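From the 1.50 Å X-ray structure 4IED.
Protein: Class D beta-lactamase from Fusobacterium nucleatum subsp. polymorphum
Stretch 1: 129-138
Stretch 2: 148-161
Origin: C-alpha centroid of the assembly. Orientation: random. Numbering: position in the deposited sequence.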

# COMPACT_ATOMS: atom_id res chain seq x y z
N LYS A 129 12.05 -12.06 -3.31
CA LYS A 129 12.68 -11.83 -1.98
C LYS A 129 11.61 -11.47 -0.94
O LYS A 129 11.68 -11.90 0.24
CB LYS A 129 13.73 -10.80 -2.08
CG LYS A 129 15.02 -11.31 -2.66
CD LYS A 129 15.78 -10.12 -3.18
CE LYS A 129 16.30 -9.31 -2.06
NZ LYS A 129 17.30 -8.37 -2.64
N LEU A 130 10.61 -10.66 -1.34
CA LEU A 130 9.47 -10.33 -0.54
C LEU A 130 8.40 -11.38 -0.40
O LEU A 130 7.47 -11.24 0.38
CB LEU A 130 8.79 -9.05 -1.08
CG LEU A 130 9.56 -7.75 -0.97
CD1 LEU A 130 9.11 -6.71 -1.95
CD2 LEU A 130 9.66 -7.21 0.46
N ASN A 131 8.47 -12.42 -1.27
CA ASN A 131 7.42 -13.36 -1.46
C ASN A 131 6.04 -12.62 -1.64
O ASN A 131 5.05 -12.97 -1.01
CB ASN A 131 7.29 -14.33 -0.32
CG ASN A 131 6.40 -15.50 -0.67
OD1 ASN A 131 6.38 -16.00 -1.83
ND2 ASN A 131 5.67 -15.96 0.32
N TYR A 132 6.04 -11.59 -2.50
CA TYR A 132 4.93 -10.62 -2.65
C TYR A 132 3.79 -11.21 -3.47
O TYR A 132 3.87 -11.35 -4.71
CB TYR A 132 5.44 -9.32 -3.34
CG TYR A 132 4.42 -8.21 -3.37
CD1 TYR A 132 3.45 -8.16 -4.32
CD2 TYR A 132 4.46 -7.14 -2.43
CE1 TYR A 132 2.51 -7.15 -4.29
CE2 TYR A 132 3.53 -6.15 -2.44
CZ TYR A 132 2.53 -6.13 -3.37
OH TYR A 132 1.65 -5.09 -3.42
N GLY A 133 2.67 -11.51 -2.81
CA GLY A 133 1.53 -12.01 -3.52
C GLY A 133 1.85 -13.17 -4.43
O GLY A 133 2.60 -14.07 -4.06
N ASN A 134 1.25 -13.20 -5.60
CA ASN A 134 1.57 -14.24 -6.56
C ASN A 134 2.87 -14.09 -7.34
O ASN A 134 3.28 -14.96 -8.13
CB ASN A 134 0.38 -14.50 -7.52
CG ASN A 134 0.10 -13.33 -8.45
OD1 ASN A 134 0.92 -12.36 -8.54
ND2 ASN A 134 -1.05 -13.42 -9.19
N LYS A 135 3.52 -12.94 -7.15
CA LYS A 135 4.86 -12.71 -7.74
C LYS A 135 4.82 -12.71 -9.30
O LYS A 135 5.84 -12.91 -9.95
CB LYS A 135 5.92 -13.68 -7.23
CG LYS A 135 6.11 -13.73 -5.72
CD LYS A 135 6.73 -14.99 -5.20
CE LYS A 135 5.78 -16.17 -5.06
NZ LYS A 135 4.72 -16.01 -4.07
N GLU A 136 3.72 -12.39 -9.91
CA GLU A 136 3.63 -12.47 -11.37
C GLU A 136 3.84 -11.06 -11.97
O GLU A 136 3.11 -10.11 -11.61
CB GLU A 136 2.26 -12.96 -11.75
CG GLU A 136 2.03 -14.38 -11.25
CD GLU A 136 2.95 -15.38 -11.92
OE1 GLU A 136 3.01 -15.42 -13.16
OE2 GLU A 136 3.51 -16.21 -11.20
N ILE A 137 4.75 -11.00 -12.91
CA ILE A 137 5.04 -9.81 -13.66
C ILE A 137 4.45 -9.87 -15.07
O ILE A 137 4.31 -8.83 -15.74
CB ILE A 137 6.54 -9.42 -13.65
CG1 ILE A 137 6.93 -9.10 -12.19
CG2 ILE A 137 6.84 -8.34 -14.69
CD1 ILE A 137 8.44 -9.05 -12.17
N GLY A 138 4.24 -11.05 -15.65
CA GLY A 138 3.76 -11.06 -17.07
C GLY A 138 4.81 -10.46 -17.99
O GLY A 138 6.00 -10.58 -17.80
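Stretch 2 (148-161) GPLKISAMEQVKLL

Asn134 fastens the two stretches together with three hydrogen bonds. Asn134 N donates to Lys151 O (2.8 Å, 162° at the hydrogen), Asn134 OD1 accepts from Lys151 N (3.1 Å), and Asn134 ND2 donates to Pro149 O (3.1 Å). With chi1 p, the Asn134 side chain places its amide so that, together with Asn134 N, it meets both the N and the O of Lys151 and the O of Pro149, while Asn134 OD1 also accepts from Glu136 N (3.1 Å) within its own loop. That loop is a type II' turn from Tyr132 to Lys135, closed by a weak bond from Lys135 N to Tyr132 O (2.9 Å). Gly133, at positive phi, brings its CA to 3.2 Å from Lys151 O in a CA-H...O contact; an ideal CB here would clash with that oxygen and with Ile152 CB.

The stretches run in opposite directions: Glu136 CA lies 4.7 Å from Leu150 CA, Gly133 CA 4.1 Å from Ile152 CA, and Leu130 CA 7.8 Å from Leu160 CA. The peptide before Pro149 is cis; the chain is extended from Leu150 through Ile152 and turns helical from Ala154. Ser153 caps this helix, its OG accepting from Glu156 N (3.1 Å), and Glu156 OE1 accepts in return from Ser153 N (3.0 Å).

The Tyr132 ring is the centre of the apolar packing. Ile152 CD1 sits over one face, 3.6 Å from Tyr132 CZ, while Leu160 CD1 approaches Tyr132 CD2 (3.5 Å) and Leu150 CD2 approaches Tyr132 CE1 (3.8 Å), both obliquely. A water bridges Tyr132 OH (2.7 Å from the water O) to Gln157 NE2 (2.7 Å from the water O, weak). At one end Leu160 CD2 rests against Leu130 O (3.5 Å); at the other, Pro149 CG packs on Gly138 N (3.5 Å) and Glu136 CB (3.9 Å).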

# COMPACT_ATOMS: atom_id res chain seq x y z
N GLY A 148 -3.15 -6.51 -13.55
CA GLY A 148 -2.69 -7.90 -13.67
C GLY A 148 -1.32 -7.95 -14.37
O GLY A 148 -0.94 -7.04 -15.15
N PRO A 149 -0.62 -9.10 -14.22
CA PRO A 149 -1.07 -10.27 -13.52
C PRO A 149 -0.76 -10.31 -12.05
O PRO A 149 -1.26 -11.24 -11.34
CB PRO A 149 -0.36 -11.37 -14.22
CG PRO A 149 0.93 -10.77 -14.64
CD PRO A 149 0.59 -9.36 -15.02
N LEU A 150 -0.05 -9.32 -11.50
CA LEU A 150 0.27 -9.40 -10.05
C LEU A 150 -0.99 -9.25 -9.22
O LEU A 150 -1.87 -8.40 -9.46
CB LEU A 150 1.21 -8.25 -9.71
CG LEU A 150 1.79 -8.20 -8.24
CD1 LEU A 150 2.53 -9.48 -7.96
CD2 LEU A 150 2.72 -7.02 -8.10
N LYS A 151 -1.09 -10.07 -8.19
CA LYS A 151 -2.22 -9.99 -7.23
C LYS A 151 -1.65 -10.33 -5.83
O LYS A 151 -0.67 -11.10 -5.68
CB LYS A 151 -3.30 -11.01 -7.55
CG LYS A 151 -4.03 -10.82 -8.89
CD LYS A 151 -5.04 -11.93 -9.04
CE LYS A 151 -5.81 -11.71 -10.31
NZ LYS A 151 -6.75 -12.83 -10.47
N ILE A 152 -2.26 -9.72 -4.82
CA ILE A 152 -1.96 -9.87 -3.40
C ILE A 152 -3.17 -9.72 -2.56
O ILE A 152 -4.10 -8.97 -2.93
CB ILE A 152 -0.80 -8.90 -2.98
CG1 ILE A 152 -0.26 -9.25 -1.61
CG2 ILE A 152 -1.27 -7.47 -3.07
CD1 ILE A 152 1.03 -8.49 -1.16
N SER A 153 -3.27 -10.48 -1.45
CA SER A 153 -4.41 -10.38 -0.58
C SER A 153 -4.23 -9.40 0.56
O SER A 153 -3.12 -9.00 0.84
CB SER A 153 -4.79 -11.76 -0.04
OG SER A 153 -3.80 -12.15 0.94
N ALA A 154 -5.34 -9.01 1.19
CA ALA A 154 -5.26 -8.11 2.35
C ALA A 154 -4.38 -8.78 3.42
O ALA A 154 -3.60 -8.11 4.04
CB ALA A 154 -6.68 -7.74 2.87
N MET A 155 -4.57 -10.08 3.63
CA MET A 155 -3.80 -10.78 4.68
C MET A 155 -2.30 -10.74 4.32
O MET A 155 -1.45 -10.53 5.21
CB MET A 155 -4.24 -12.26 4.82
CG MET A 155 -3.80 -12.90 6.08
SD MET A 155 -4.74 -12.33 7.50
CE MET A 155 -6.29 -12.97 7.28
N GLU A 156 -1.93 -10.92 3.08
CA GLU A 156 -0.58 -10.90 2.63
C GLU A 156 -0.01 -9.53 2.81
O GLU A 156 1.18 -9.40 3.20
CB GLU A 156 -0.56 -11.37 1.14
CG GLU A 156 -0.61 -12.88 0.99
CD GLU A 156 -0.81 -13.34 -0.40
OE1 GLU A 156 -1.22 -12.65 -1.33
OE2 GLU A 156 -0.57 -14.61 -0.55
N GLN A 157 -0.75 -8.48 2.47
CA GLN A 157 -0.27 -7.09 2.64
C GLN A 157 0.04 -6.88 4.14
O GLN A 157 1.11 -6.31 4.47
CB GLN A 157 -1.29 -6.09 2.21
CG GLN A 157 -1.61 -6.09 0.71
CD GLN A 157 -1.15 -4.89 -0.04
OE1 GLN A 157 -1.85 -4.44 -1.07
NE2 GLN A 157 -0.08 -4.32 0.32
N VAL A 158 -0.84 -7.25 5.04
CA VAL A 158 -0.65 -7.05 6.48
C VAL A 158 0.61 -7.74 6.94
O VAL A 158 1.36 -7.20 7.76
CB VAL A 158 -1.92 -7.51 7.23
CG1 VAL A 158 -1.62 -7.56 8.75
CG2 VAL A 158 -3.05 -6.55 6.95
N LYS A 159 0.85 -8.97 6.48
CA LYS A 159 2.07 -9.69 6.90
C LYS A 159 3.32 -8.93 6.50
O LYS A 159 4.26 -8.74 7.30
CB LYS A 159 2.05 -11.13 6.38
CG LYS A 159 1.01 -12.03 7.04
CD LYS A 159 1.02 -13.50 6.69
CE LYS A 159 -0.20 -14.26 7.30
NZ LYS A 159 -0.42 -15.66 6.73
N LEU A 160 3.35 -8.41 5.27
CA LEU A 160 4.46 -7.65 4.80
C LEU A 160 4.67 -6.35 5.57
O LEU A 160 5.80 -5.93 5.90
CB LEU A 160 4.39 -7.32 3.33
CG LEU A 160 4.72 -8.39 2.34
CD1 LEU A 160 4.21 -7.97 0.95
CD2 LEU A 160 6.17 -8.71 2.34
N LEU A 161 3.57 -5.69 5.89
CA LEU A 161 3.62 -4.37 6.53
C LEU A 161 4.04 -4.54 7.99
O LEU A 161 4.76 -3.70 8.51
CB LEU A 161 2.27 -3.69 6.41
CG LEU A 161 2.02 -3.22 5.00
CD1 LEU A 161 0.52 -2.92 4.79
CD2 LEU A 161 2.83 -1.99 4.52
O HOH W 1 1.76 -3.33 -1.38